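Local coordinates for thymine dioxygenase (Neurospora crassa, PDB 5C3Q), which probably acts as a fungal iron- and 2-oxoglutarate-dependent dioxygenase that hydroxylates thymine, binding base and co-substrate beside its metal ion, at residues A[8-13]-A[241-246]; A[48-53]-A[250-255]; A[90-95]-A[119-124]; A[125-130]-A[184-189]; A[301-306]-A[321-326]. One frame throughout, in Å; residues are numbered along the deposited sequence.

In the fold
From the N terminus the chain opens contact 1 with 8-13, the first strand and turn of a hairpin, and contact 2 with strand 47-51, and both wait some two hundred residues for their partners. Contact 1 closes at 241-246 and contact 2 at 250-255, so the two loops cross; they touch where Tyr49 meets Thr246. Contacts 3 and 4 nest within both loops, one after the other. Contact 3 pairs strands at the far margin of the large sheet, contact 4 joins the loops leading away from strand 121-125 and into strand 190-200, and Arg90 links the pair. Contact 5 follows last, tying 301-306 to the start of the C-terminal helix.

Contact 1 of 5, residues A[8-13]-A[241-246]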
# COMPACT_ATOMS: atom_id res chain seq x y z
N VAL A 8 -4.34 16.91 -1.37
CA VAL A 8 -4.70 17.17 0.02
C VAL A 8 -3.89 18.35 0.54
O VAL A 8 -2.69 18.43 0.31
CB VAL A 8 -4.41 15.93 0.90
CG1 VAL A 8 -4.73 16.21 2.36
CG2 VAL A 8 -5.20 14.73 0.40
N ASN A 9 -4.57 19.25 1.24
CA ASN A 9 -3.92 20.41 1.85
C ASN A 9 -4.66 20.85 3.11
O ASN A 9 -5.48 21.76 3.08
CB ASN A 9 -3.84 21.56 0.84
CG ASN A 9 -2.94 22.69 1.31
OD1 ASN A 9 -2.61 22.79 2.49
ND2 ASN A 9 -2.54 23.55 0.38
N GLU A 10 -4.35 20.18 4.22
CA GLU A 10 -5.00 20.43 5.50
C GLU A 10 -4.05 20.14 6.66
O GLU A 10 -3.31 19.16 6.64
CB GLU A 10 -6.25 19.56 5.65
CG GLU A 10 -7.37 19.89 4.68
CD GLU A 10 -8.61 19.02 4.86
OE1 GLU A 10 -8.71 18.31 5.90
OE2 GLU A 10 -9.48 19.05 3.97
N ASP A 11 -4.07 21.02 7.66
CA ASP A 11 -3.32 20.83 8.90
C ASP A 11 -1.82 20.66 8.70
O ASP A 11 -1.16 19.95 9.46
CB ASP A 11 -3.90 19.64 9.68
CG ASP A 11 -3.59 19.70 11.15
OD1 ASP A 11 -3.76 20.78 11.74
OD2 ASP A 11 -3.18 18.66 11.73
N GLY A 12 -1.27 21.32 7.68
CA GLY A 12 0.15 21.22 7.37
C GLY A 12 0.52 20.02 6.52
O GLY A 12 1.68 19.86 6.15
N LEU A 13 -0.46 19.16 6.21
CA LEU A 13 -0.24 18.01 5.33
C LEU A 13 -0.57 18.43 3.91
O LEU A 13 -1.72 18.74 3.61
CB LEU A 13 -1.13 16.82 5.73
CG LEU A 13 -1.04 15.55 4.87
CD1 LEU A 13 0.30 14.86 5.05
CD2 LEU A 13 -2.17 14.60 5.22
N GLN A 241 -2.54 14.94 13.39
CA GLN A 241 -3.97 14.73 13.17
C GLN A 241 -4.19 13.95 11.90
O GLN A 241 -3.51 14.20 10.89
CB GLN A 241 -4.69 16.07 13.04
CG GLN A 241 -4.45 17.05 14.17
CD GLN A 241 -5.30 16.75 15.38
OE1 GLN A 241 -5.19 15.66 15.96
NE2 GLN A 241 -6.14 17.70 15.77
N PHE A 242 -5.14 13.03 11.93
CA PHE A 242 -5.50 12.26 10.74
C PHE A 242 -6.34 13.11 9.79
O PHE A 242 -7.37 13.66 10.18
CB PHE A 242 -6.23 10.97 11.11
CG PHE A 242 -5.31 9.88 11.58
CD1 PHE A 242 -4.54 9.17 10.67
CD2 PHE A 242 -5.20 9.57 12.93
CE1 PHE A 242 -3.69 8.16 11.09
CE2 PHE A 242 -4.34 8.56 13.35
CZ PHE A 242 -3.59 7.86 12.43
N ILE A 243 -5.89 13.21 8.54
CA ILE A 243 -6.53 14.02 7.52
C ILE A 243 -7.07 13.10 6.43
O ILE A 243 -6.40 12.16 6.02
CB ILE A 243 -5.52 15.00 6.89
CG1 ILE A 243 -4.85 15.86 7.97
CG2 ILE A 243 -6.19 15.85 5.82
CD1 ILE A 243 -5.79 16.69 8.81
N ASP A 244 -8.28 13.41 5.96
CA ASP A 244 -8.91 12.63 4.89
C ASP A 244 -8.13 12.70 3.58
O ASP A 244 -7.83 13.79 3.09
CB ASP A 244 -10.34 13.12 4.65
CG ASP A 244 -11.28 12.76 5.78
OD1 ASP A 244 -11.26 11.60 6.23
OD2 ASP A 244 -12.06 13.63 6.22
N ALA A 245 -7.79 11.54 3.04
CA ALA A 245 -7.19 11.45 1.71
C ALA A 245 -8.32 11.26 0.72
O ALA A 245 -8.66 10.14 0.35
CB ALA A 245 -6.19 10.31 1.64
N THR A 246 -8.90 12.38 0.29
CA THR A 246 -10.05 12.39 -0.60
C THR A 246 -9.78 11.59 -1.88
O THR A 246 -8.73 11.76 -2.50
CB THR A 246 -10.41 13.83 -0.99
OG1 THR A 246 -10.46 14.63 0.20
CG2 THR A 246 -11.76 13.91 -1.71
O HOH W 1 -9.70 15.62 6.93
O HOH W 2 -8.72 16.43 2.87
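Ile243 packs between strand 242-244 and the N-terminal hairpin, whose type I' turn spans Glu10 to Leu13. Ile243 CB lies 3.8 Å from Leu13 CD2, the two side chains lying alongside and pointing opposite ways. Ile243 CG2, anti to the backbone N, sits between Val8 and Glu10, 3.8 Å from Val8 CG1 and 3.5 Å from Glu10 OE1. The other branch runs through CG1, which comes near Glu10 O, to Ile243 CD1, 3.6 Å from Asp11 CB. Beyond this apolar patch, Asp11 OD2 sits 3.2 Å from Gln241 CG, while its hydrogen-bonding partner is the hydroxyl of Ser237. On the other flank two waters join the segments. One donates to Glu10 OE1 and, weakly, to Asp244 OD2, and accepts from Asp244 N at 2.8 Å; the second donates to Asp244 O at 2.8 Å and, weakly, to Glu10 OE2. Strand 8-10, outermost in the large sheet, thus faces strand 242-244, outermost in the four-stranded sheet, across side chains and water instead of direct backbone pairing. The chemistry is that of an apolar centre with a hydrated, acidic margin, where the waters probably ease the approach of Glu10 to Asp244.

Contact 2 of 5, residues A[48-53]-A[250-255]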
# COMPACT_ATOMS: atom_id res chain seq x y z
N ILE A 48 2.03 10.90 -2.29
CA ILE A 48 1.64 11.69 -3.46
C ILE A 48 0.42 11.05 -4.15
O ILE A 48 0.10 9.89 -3.89
CB ILE A 48 2.80 11.82 -4.48
CG1 ILE A 48 3.18 10.45 -5.07
CG2 ILE A 48 4.01 12.47 -3.82
CD1 ILE A 48 4.23 10.52 -6.16
N TYR A 49 -0.26 11.82 -4.99
CA TYR A 49 -1.25 11.27 -5.92
C TYR A 49 -0.66 11.39 -7.31
O TYR A 49 -0.13 12.45 -7.68
CB TYR A 49 -2.56 12.07 -5.92
CG TYR A 49 -3.53 11.84 -4.78
CD1 TYR A 49 -3.12 11.83 -3.46
CD2 TYR A 49 -4.90 11.71 -5.04
CE1 TYR A 49 -4.03 11.67 -2.42
CE2 TYR A 49 -5.82 11.54 -4.02
CZ TYR A 49 -5.38 11.52 -2.71
OH TYR A 49 -6.29 11.36 -1.69
N LEU A 50 -0.76 10.32 -8.09
CA LEU A 50 -0.37 10.35 -9.50
C LEU A 50 -1.59 10.22 -10.38
O LEU A 50 -2.45 9.38 -10.13
CB LEU A 50 0.60 9.22 -9.82
CG LEU A 50 1.97 9.26 -9.14
CD1 LEU A 50 2.78 8.06 -9.57
CD2 LEU A 50 2.71 10.56 -9.46
N LYS A 51 -1.65 11.05 -11.42
CA LYS A 51 -2.65 10.93 -12.48
C LYS A 51 -1.94 10.61 -13.80
O LYS A 51 -0.72 10.76 -13.90
CB LYS A 51 -3.49 12.21 -12.60
CG LYS A 51 -2.70 13.48 -12.91
CD LYS A 51 -3.55 14.73 -12.74
CE LYS A 51 -4.44 15.00 -13.94
NZ LYS A 51 -5.33 16.17 -13.69
N ASN A 52 -2.72 10.17 -14.78
CA ASN A 52 -2.19 9.80 -16.10
C ASN A 52 -1.02 8.83 -16.03
O ASN A 52 0.03 9.06 -16.64
CB ASN A 52 -1.82 11.05 -16.90
CG ASN A 52 -3.01 11.96 -17.13
OD1 ASN A 52 -4.16 11.51 -17.15
ND2 ASN A 52 -2.75 13.25 -17.30
N ILE A 53 -1.21 7.77 -15.26
CA ILE A 53 -0.24 6.68 -15.19
C ILE A 53 -0.46 5.75 -16.39
O ILE A 53 -1.53 5.78 -17.00
CB ILE A 53 -0.32 5.90 -13.85
CG1 ILE A 53 -1.75 5.42 -13.57
CG2 ILE A 53 0.17 6.77 -12.70
CD1 ILE A 53 -1.83 4.27 -12.58
N ASN A 250 -9.52 8.29 -11.17
CA ASN A 250 -8.37 7.85 -11.96
C ASN A 250 -7.01 8.37 -11.47
O ASN A 250 -6.14 8.73 -12.26
CB ASN A 250 -8.58 8.19 -13.44
CG ASN A 250 -9.76 7.43 -14.05
OD1 ASN A 250 -10.06 6.30 -13.66
ND2 ASN A 250 -10.42 8.06 -15.00
N THR A 251 -6.84 8.39 -10.15
CA THR A 251 -5.53 8.63 -9.56
C THR A 251 -5.09 7.38 -8.83
O THR A 251 -5.90 6.51 -8.51
CB THR A 251 -5.53 9.81 -8.56
OG1 THR A 251 -6.47 9.54 -7.50
CG2 THR A 251 -5.89 11.12 -9.26
N VAL A 252 -3.79 7.29 -8.58
CA VAL A 252 -3.25 6.29 -7.67
C VAL A 252 -2.56 7.04 -6.55
O VAL A 252 -1.81 8.00 -6.79
CB VAL A 252 -2.29 5.29 -8.37
CG1 VAL A 252 -1.14 5.99 -9.08
CG2 VAL A 252 -1.75 4.27 -7.37
N VAL A 253 -2.84 6.63 -5.32
CA VAL A 253 -2.18 7.20 -4.16
C VAL A 253 -0.91 6.40 -3.95
O VAL A 253 -0.96 5.17 -3.85
CB VAL A 253 -3.10 7.17 -2.92
CG1 VAL A 253 -2.39 7.75 -1.71
CG2 VAL A 253 -4.38 7.94 -3.20
N VAL A 254 0.23 7.09 -3.91
CA VAL A 254 1.52 6.43 -3.73
C VAL A 254 2.17 6.93 -2.46
O VAL A 254 2.30 8.14 -2.23
CB VAL A 254 2.46 6.69 -4.92
CG1 VAL A 254 3.73 5.85 -4.77
CG2 VAL A 254 1.77 6.37 -6.24
N ASN A 255 2.58 5.99 -1.61
CA ASN A 255 3.29 6.34 -0.38
C ASN A 255 4.55 5.52 -0.19
O ASN A 255 4.60 4.35 -0.56
CB ASN A 255 2.36 6.19 0.83
CG ASN A 255 1.96 4.76 1.08
OD1 ASN A 255 1.10 4.21 0.39
ND2 ASN A 255 2.56 4.14 2.10
O HOH W 3 -5.47 9.88 -14.58
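Strands 48-51 and 251-255 run antiparallel, their short axes 149° apart, with four nearly straight N-H...O=C bonds held by the hydrogen-bonded pairs Ile48-Val254 and Leu50-Val252. The bond from Ile48 N to Val254 O is 2.8 Å, and that from Leu50 N to Val252 O is 2.9 Å. Between them Tyr49 and Val253 form a non-hydrogen-bonded pair and stand side by side. Val253 CG2, anti to the carbonyl carbon, comes over the centre of the Tyr49 ring, 3.8 Å from its centroid and only 12° off the normal, a clear CH-pi contact. The phenol oxygen of that ring reaches on to Thr246 O, the backbone carbonyl with which it forms a hydrogen bond. On the other face of the sheet, Leu50 is met twice: its CB lies 3.7 Å from Val252 CG1, and its CD1 crosses obliquely to Val254 CG2 at 3.9 Å. Ile48 CG1 lies alongside Val254 CB, and Phe42 of helix 28-44 backs both residues. Where the strands part, a water takes the hydrogen of Asn52 N and donates to Asn250 O at 2.7 Å. Through strand 251-256, which also carries Asn255, whose amide bonds to the metal ligand Asp218, an N-terminal strand is in this way added to the large sheet of the double-stranded beta-helix.

Contact 3 of 5, residues A[90-95]-A[119-124]. With EDO (1,2-ethanediol), chain I.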
# COMPACT_ATOMS: atom_id res chain seq x y z
N ARG A 90 0.95 -14.86 1.18
CA ARG A 90 0.02 -15.01 0.05
C ARG A 90 -1.26 -15.67 0.51
O ARG A 90 -1.24 -16.58 1.35
CB ARG A 90 0.65 -15.86 -1.05
CG ARG A 90 1.77 -15.20 -1.84
CD ARG A 90 2.64 -16.26 -2.49
NE ARG A 90 3.56 -15.75 -3.51
CZ ARG A 90 4.81 -15.33 -3.29
NH1 ARG A 90 5.32 -15.29 -2.07
NH2 ARG A 90 5.54 -14.92 -4.32
N GLY A 91 -2.38 -15.23 -0.06
CA GLY A 91 -3.66 -15.88 0.18
C GLY A 91 -4.67 -15.04 0.93
O GLY A 91 -4.46 -13.84 1.18
N TYR A 92 -5.77 -15.68 1.29
CA TYR A 92 -6.94 -15.01 1.83
C TYR A 92 -6.85 -14.82 3.34
O TYR A 92 -6.42 -15.72 4.06
CB TYR A 92 -8.21 -15.79 1.50
CG TYR A 92 -9.45 -15.23 2.15
CD1 TYR A 92 -10.05 -14.07 1.66
CD2 TYR A 92 -10.02 -15.86 3.26
CE1 TYR A 92 -11.18 -13.55 2.26
CE2 TYR A 92 -11.16 -15.34 3.86
CZ TYR A 92 -11.73 -14.19 3.36
OH TYR A 92 -12.86 -13.66 3.95
N SER A 93 -7.28 -13.65 3.81
CA SER A 93 -7.30 -13.37 5.23
C SER A 93 -8.48 -12.48 5.63
O SER A 93 -8.92 -11.62 4.86
CB SER A 93 -6.00 -12.72 5.67
OG SER A 93 -5.93 -12.63 7.08
N ALA A 94 -9.00 -12.73 6.83
CA ALA A 94 -10.01 -11.87 7.44
C ALA A 94 -9.75 -11.87 8.94
O ALA A 94 -9.72 -12.93 9.56
CB ALA A 94 -11.40 -12.39 7.15
N PRO A 95 -9.54 -10.68 9.54
CA PRO A 95 -9.20 -10.63 10.96
C PRO A 95 -10.33 -11.14 11.85
O PRO A 95 -11.48 -10.74 11.67
CB PRO A 95 -8.93 -9.14 11.21
CG PRO A 95 -9.70 -8.43 10.16
CD PRO A 95 -9.73 -9.33 8.96
N ILE A 119 -12.92 -4.33 10.15
CA ILE A 119 -13.99 -4.88 9.32
C ILE A 119 -13.52 -4.88 7.87
O ILE A 119 -13.85 -3.98 7.09
CB ILE A 119 -15.31 -4.09 9.47
CG1 ILE A 119 -15.69 -3.96 10.95
CG2 ILE A 119 -16.43 -4.80 8.72
CD1 ILE A 119 -16.78 -2.94 11.21
N LYS A 120 -12.73 -5.89 7.52
CA LYS A 120 -12.13 -5.98 6.20
C LYS A 120 -11.79 -7.43 5.87
O LYS A 120 -11.71 -8.28 6.75
CB LYS A 120 -10.85 -5.13 6.14
CG LYS A 120 -9.69 -5.65 6.98
CD LYS A 120 -8.44 -4.81 6.79
CE LYS A 120 -7.26 -5.40 7.55
NZ LYS A 120 -5.99 -4.68 7.25
N GLU A 121 -11.60 -7.72 4.59
CA GLU A 121 -11.00 -8.98 4.16
C GLU A 121 -10.01 -8.68 3.05
O GLU A 121 -10.11 -7.65 2.37
CB GLU A 121 -12.06 -10.00 3.73
CG GLU A 121 -13.06 -9.50 2.69
CD GLU A 121 -14.13 -10.52 2.34
OE1 GLU A 121 -13.95 -11.73 2.59
OE2 GLU A 121 -15.17 -10.10 1.79
N SER A 122 -9.04 -9.57 2.87
CA SER A 122 -7.99 -9.35 1.89
C SER A 122 -7.55 -10.64 1.22
O SER A 122 -7.73 -11.74 1.76
CB SER A 122 -6.79 -8.67 2.54
OG SER A 122 -6.19 -9.50 3.52
N TYR A 123 -7.00 -10.49 0.02
CA TYR A 123 -6.41 -11.60 -0.71
C TYR A 123 -5.11 -11.11 -1.34
O TYR A 123 -5.11 -10.14 -2.11
CB TYR A 123 -7.38 -12.10 -1.78
CG TYR A 123 -6.83 -13.25 -2.58
CD1 TYR A 123 -6.77 -14.53 -2.05
CD2 TYR A 123 -6.36 -13.05 -3.87
CE1 TYR A 123 -6.27 -15.59 -2.78
CE2 TYR A 123 -5.86 -14.11 -4.62
CZ TYR A 123 -5.81 -15.37 -4.07
OH TYR A 123 -5.30 -16.41 -4.81
N GLU A 124 -4.02 -11.78 -1.00
CA GLU A 124 -2.69 -11.34 -1.42
C GLU A 124 -2.03 -12.28 -2.43
O GLU A 124 -2.03 -13.51 -2.28
CB GLU A 124 -1.82 -11.15 -0.19
CG GLU A 124 -2.23 -9.90 0.58
CD GLU A 124 -1.69 -9.85 1.99
OE1 GLU A 124 -1.21 -8.77 2.41
OE2 GLU A 124 -1.76 -10.88 2.69
C1 EDO I . -2.32 -11.02 5.76
O1 EDO I . -2.41 -9.73 5.16
C2 EDO I . -2.96 -11.00 7.14
O2 EDO I . -2.01 -10.62 8.14
O HOH W 4 -4.46 -11.56 2.91
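The outer margin of the large sheet is formed here, where strand 91-93 runs antiparallel to strand 121-124. Gly91 pairs with Glu124 and Ser93 with Ser122 through two backbone bonds each, for instance Ser93 N to Ser122 O at 2.8 Å. Gly91 has a positive phi of 114°, at which a side chain would crowd the preceding carbonyl. Tyr92 carries the polar link on one face. With CG anti to its backbone N, the ring lies along the strand and its OH donates to Glu121 OE1 at 2.6 Å, meeting the anti lone pair in the plane of the ring; the carboxylate is turned 68° from that plane. Lys78 bridges to the same oxygen and His195 bonds to the other, so both carboxylate oxygens are held. A phenylalanine in place of Tyr92 would remove this hydroxyl and probably leave Glu121 OE1 less firmly fixed. On the opposite face, with Ser122 and Glu124, a water is gripped by Gly91 O, Ser122 OG and Glu124 OE2, the last at 2.8 Å. Glu124 OE2 also accepts from O1 of a bound 1,2-ethanediol at 2.8 Å, while its OE1 forms a salt bridge with Arg192. Since Arg192 lines both the thymine and 2-oxoglutarate pockets, Glu124 probably helps to position it at the active site of this 2-oxoglutarate oxygenase.

Contact 4 of 5, residues A[125-130]-A[184-189]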
# COMPACT_ATOMS: atom_id res chain seq x y z
N ILE A 125 -1.47 -11.66 -3.47
CA ILE A 125 -0.85 -12.34 -4.59
C ILE A 125 0.59 -11.86 -4.70
O ILE A 125 0.84 -10.66 -4.72
CB ILE A 125 -1.60 -12.00 -5.90
CG1 ILE A 125 -3.02 -12.55 -5.88
CG2 ILE A 125 -0.85 -12.53 -7.12
CD1 ILE A 125 -4.00 -11.77 -6.74
N GLY A 126 1.53 -12.80 -4.77
CA GLY A 126 2.95 -12.48 -4.99
C GLY A 126 3.32 -12.79 -6.42
O GLY A 126 2.46 -13.19 -7.21
N ARG A 127 4.59 -12.61 -6.78
CA ARG A 127 5.02 -12.98 -8.13
C ARG A 127 4.93 -14.49 -8.30
O ARG A 127 5.26 -15.25 -7.39
CB ARG A 127 6.42 -12.46 -8.46
CG ARG A 127 7.56 -13.04 -7.64
CD ARG A 127 8.89 -12.62 -8.25
NE ARG A 127 10.00 -12.97 -7.37
CZ ARG A 127 10.85 -13.98 -7.55
NH1 ARG A 127 10.75 -14.79 -8.59
NH2 ARG A 127 11.82 -14.18 -6.66
N GLU A 128 4.49 -14.90 -9.49
CA GLU A 128 4.18 -16.30 -9.78
C GLU A 128 5.34 -17.27 -9.60
O GLU A 128 5.13 -18.40 -9.17
CB GLU A 128 3.68 -16.42 -11.23
CG GLU A 128 2.23 -16.03 -11.41
CD GLU A 128 1.28 -17.16 -11.04
OE1 GLU A 128 1.16 -17.48 -9.84
OE2 GLU A 128 0.65 -17.72 -11.96
N ASP A 129 6.54 -16.83 -9.96
CA ASP A 129 7.67 -17.75 -10.09
C ASP A 129 8.70 -17.63 -8.96
O ASP A 129 9.88 -17.93 -9.16
CB ASP A 129 8.35 -17.54 -11.46
CG ASP A 129 8.96 -16.16 -11.63
OD1 ASP A 129 8.60 -15.24 -10.86
OD2 ASP A 129 9.80 -16.00 -12.54
N GLU A 130 8.26 -17.21 -7.78
CA GLU A 130 9.15 -17.19 -6.63
C GLU A 130 9.33 -18.62 -6.13
O GLU A 130 8.35 -19.26 -5.75
CB GLU A 130 8.61 -16.32 -5.50
CG GLU A 130 9.59 -16.24 -4.34
CD GLU A 130 9.21 -15.22 -3.29
OE1 GLU A 130 8.06 -14.74 -3.31
OE2 GLU A 130 10.07 -14.92 -2.45
N VAL A 184 15.28 -3.43 -7.61
CA VAL A 184 13.83 -3.68 -7.68
C VAL A 184 13.35 -4.53 -8.88
O VAL A 184 12.16 -4.79 -9.00
CB VAL A 184 13.03 -2.35 -7.70
CG1 VAL A 184 13.39 -1.49 -6.49
CG2 VAL A 184 13.24 -1.57 -9.00
N ASP A 185 14.27 -4.98 -9.73
CA ASP A 185 13.88 -5.62 -11.00
C ASP A 185 13.26 -7.03 -10.87
O ASP A 185 12.63 -7.51 -11.82
CB ASP A 185 15.05 -5.66 -12.00
CG ASP A 185 16.30 -6.32 -11.44
OD1 ASP A 185 16.28 -6.87 -10.32
OD2 ASP A 185 17.33 -6.28 -12.15
N VAL A 186 13.43 -7.68 -9.72
CA VAL A 186 12.87 -9.03 -9.52
C VAL A 186 11.35 -9.00 -9.36
O VAL A 186 10.65 -9.93 -9.75
CB VAL A 186 13.54 -9.73 -8.31
CG1 VAL A 186 12.85 -11.05 -7.97
CG2 VAL A 186 15.01 -9.98 -8.61
N GLY A 187 10.83 -7.91 -8.79
CA GLY A 187 9.39 -7.78 -8.59
C GLY A 187 8.88 -8.60 -7.42
O GLY A 187 7.84 -9.25 -7.52
N ASP A 188 9.61 -8.55 -6.31
CA ASP A 188 9.22 -9.24 -5.08
C ASP A 188 8.14 -8.43 -4.36
O ASP A 188 8.30 -8.05 -3.20
CB ASP A 188 10.44 -9.45 -4.17
CG ASP A 188 11.38 -10.52 -4.68
OD1 ASP A 188 10.89 -11.54 -5.20
OD2 ASP A 188 12.60 -10.35 -4.54
N ASN A 189 7.03 -8.22 -5.05
CA ASN A 189 5.96 -7.34 -4.60
C ASN A 189 4.74 -8.15 -4.17
O ASN A 189 4.64 -9.34 -4.48
CB ASN A 189 5.61 -6.38 -5.73
CG ASN A 189 6.82 -5.61 -6.23
OD1 ASN A 189 7.70 -5.24 -5.45
ND2 ASN A 189 6.88 -5.38 -7.54
O HOH W 5 6.23 -11.58 -4.45
O HOH W 6 13.43 -13.14 -4.76
O HOH W 7 8.61 -12.10 -3.47
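Asp188 OD1 accepts three hydrogen bonds. Two come from one guanidinium, side-on, from Arg127 NE at 2.7 Å and, more bent, from Arg127 NH2 at 3.2 Å; the third comes from a water 2.9 Å from Asp188 OD1. The same water donates to Glu130 OE1, which also forms a salt bridge with Arg90. NH2 meets the syn lone pair, whereas NE approaches from 28° above the carboxylate plane. The other oxygen, OD2, takes the backbone N-H of His299 and a further water that accepts from Arg127 NH2. Arg127 leaves its backbone with CG between the backbone N and the carbonyl carbon, chi1 65°, then extends to NE, so that the flat group slots between two covers: Val186 CG1 lies 3.2 Å above one face and Glu130 CA 3.4 Å above the opposite one. Arg127 NH1 turns back to its own segment, bridging to Asp129 OD1 at 3.2 Å. An alanine here would remove both bonds to Asp188 OD1 and the bridge to Asp129, and would probably leave the Asp188 charge less well balanced. The arrangement is a salt-bridge network centred on an arginine, joining a type I turn to the inverse gamma turn at Asp188, just after strand 121-125 and just before its neighbour 190-200.

Contact 5 of 5, residues A[301-306]-A[321-326]; sequences SYIEAI and INSGKY
The Tyr302 ring has Glu304 OE1 at its edge, in its plane and 3.7 Å from Tyr302 CD2, while the backbone of Ile321 and Asn322 lies obliquely to it, with Ile321 O 3.8 Å from Tyr302 CD1. The second flat group is the amide of Asn322, whose CG is anti to the backbone N. Its OD1 takes the N-H of Lys325 at 2.8 Å, the donor 26° above the carbonyl plane, and this bond makes Asn322 the N-cap of the helix that follows; ND2 donates to His299 O. The two short strands pair antiparallel. Ile303 N gives a bond to Ile321 O at 2.7 Å, in the carbonyl plane, and Ile321 N returns a longer one to Ile303 O at 3.1 Å. Ser323 N, already in the helix, donates to Ser301 O at 2.8 Å, almost along the C=O axis, so the ladder runs straight into the first turn. Ile303 CG1 packs 4.0 Å from Ser323 CB on the face away from Tyr302. That face turns to helix 258-263, where Trp263 meets Ile303, Arg262 meets Ile321 and Leu259 meets Ser323; the ribbon and the start of helix 323-332 thus lie against helix 258-263.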
# COMPACT_ATOMS: atom_id res chain seq x y z
N SER A 301 18.29 -7.97 -1.73
CA SER A 301 18.95 -6.66 -1.64
C SER A 301 19.46 -6.32 -0.25
O SER A 301 18.80 -6.57 0.75
CB SER A 301 17.98 -5.55 -2.07
OG SER A 301 17.73 -5.62 -3.46
N TYR A 302 20.65 -5.72 -0.22
CA TYR A 302 21.23 -5.18 1.00
C TYR A 302 20.93 -3.68 1.04
O TYR A 302 21.35 -2.94 0.16
CB TYR A 302 22.73 -5.43 1.03
CG TYR A 302 23.38 -5.15 2.36
CD1 TYR A 302 23.09 -5.94 3.47
CD2 TYR A 302 24.30 -4.12 2.51
CE1 TYR A 302 23.68 -5.70 4.70
CE2 TYR A 302 24.90 -3.87 3.74
CZ TYR A 302 24.59 -4.66 4.82
OH TYR A 302 25.19 -4.42 6.04
N ILE A 303 20.20 -3.25 2.07
CA ILE A 303 19.71 -1.88 2.16
C ILE A 303 20.61 -1.01 3.04
O ILE A 303 20.67 -1.20 4.25
CB ILE A 303 18.26 -1.85 2.70
CG1 ILE A 303 17.33 -2.68 1.80
CG2 ILE A 303 17.74 -0.43 2.85
CD1 ILE A 303 17.25 -2.22 0.35
N GLU A 304 21.31 -0.07 2.41
CA GLU A 304 22.12 0.92 3.13
C GLU A 304 21.98 2.29 2.48
O GLU A 304 21.57 2.39 1.32
CB GLU A 304 23.59 0.48 3.20
CG GLU A 304 24.22 0.17 1.85
CD GLU A 304 25.56 -0.55 1.98
OE1 GLU A 304 25.96 -1.21 1.00
OE2 GLU A 304 26.20 -0.46 3.05
N ALA A 305 22.32 3.34 3.21
CA ALA A 305 22.04 4.73 2.79
C ALA A 305 22.33 5.01 1.31
O ALA A 305 23.42 4.74 0.82
CB ALA A 305 22.81 5.70 3.67
N ILE A 306 21.34 5.56 0.61
CA ILE A 306 21.45 5.92 -0.81
C ILE A 306 22.43 7.08 -0.97
O ILE A 306 22.44 7.98 -0.13
CB ILE A 306 20.06 6.32 -1.37
CG1 ILE A 306 19.09 5.13 -1.31
CG2 ILE A 306 20.15 6.80 -2.82
CD1 ILE A 306 17.62 5.52 -1.34
N ILE A 321 20.84 -3.61 6.27
CA ILE A 321 20.02 -4.80 6.51
C ILE A 321 19.63 -5.46 5.19
O ILE A 321 19.52 -4.79 4.16
CB ILE A 321 18.72 -4.49 7.28
CG1 ILE A 321 18.04 -3.24 6.71
CG2 ILE A 321 19.00 -4.32 8.76
CD1 ILE A 321 16.57 -3.17 7.00
N ASN A 322 19.40 -6.76 5.25
CA ASN A 322 18.83 -7.49 4.14
C ASN A 322 17.34 -7.19 4.04
O ASN A 322 16.62 -7.31 5.02
CB ASN A 322 19.03 -9.00 4.31
CG ASN A 322 18.28 -9.80 3.27
OD1 ASN A 322 17.27 -10.42 3.57
ND2 ASN A 322 18.76 -9.75 2.04
N SER A 323 16.90 -6.83 2.84
CA SER A 323 15.50 -6.46 2.60
C SER A 323 14.53 -7.58 2.97
O SER A 323 13.59 -7.37 3.74
CB SER A 323 15.32 -6.07 1.13
OG SER A 323 14.02 -5.54 0.91
N GLY A 324 14.75 -8.77 2.41
CA GLY A 324 13.88 -9.92 2.64
C GLY A 324 13.70 -10.24 4.11
O GLY A 324 12.58 -10.40 4.59
N LYS A 325 14.82 -10.29 4.83
CA LYS A 325 14.83 -10.55 6.27
C LYS A 325 14.02 -9.52 7.06
O LYS A 325 13.25 -9.87 7.96
CB LYS A 325 16.28 -10.58 6.76
CG LYS A 325 16.45 -10.92 8.23
CD LYS A 325 17.92 -11.08 8.57
CE LYS A 325 18.11 -11.57 9.99
NZ LYS A 325 17.73 -10.54 11.00
N TYR A 326 14.20 -8.24 6.73
CA TYR A 326 13.45 -7.17 7.39
C TYR A 326 11.95 -7.37 7.22
O TYR A 326 11.19 -7.30 8.19
CB TYR A 326 13.85 -5.80 6.83
CG TYR A 326 13.08 -4.66 7.45
CD1 TYR A 326 13.46 -4.12 8.67
CD2 TYR A 326 11.96 -4.12 6.81
CE1 TYR A 326 12.75 -3.08 9.24
CE2 TYR A 326 11.25 -3.08 7.38
CZ TYR A 326 11.65 -2.57 8.60
OH TYR A 326 10.95 -1.53 9.18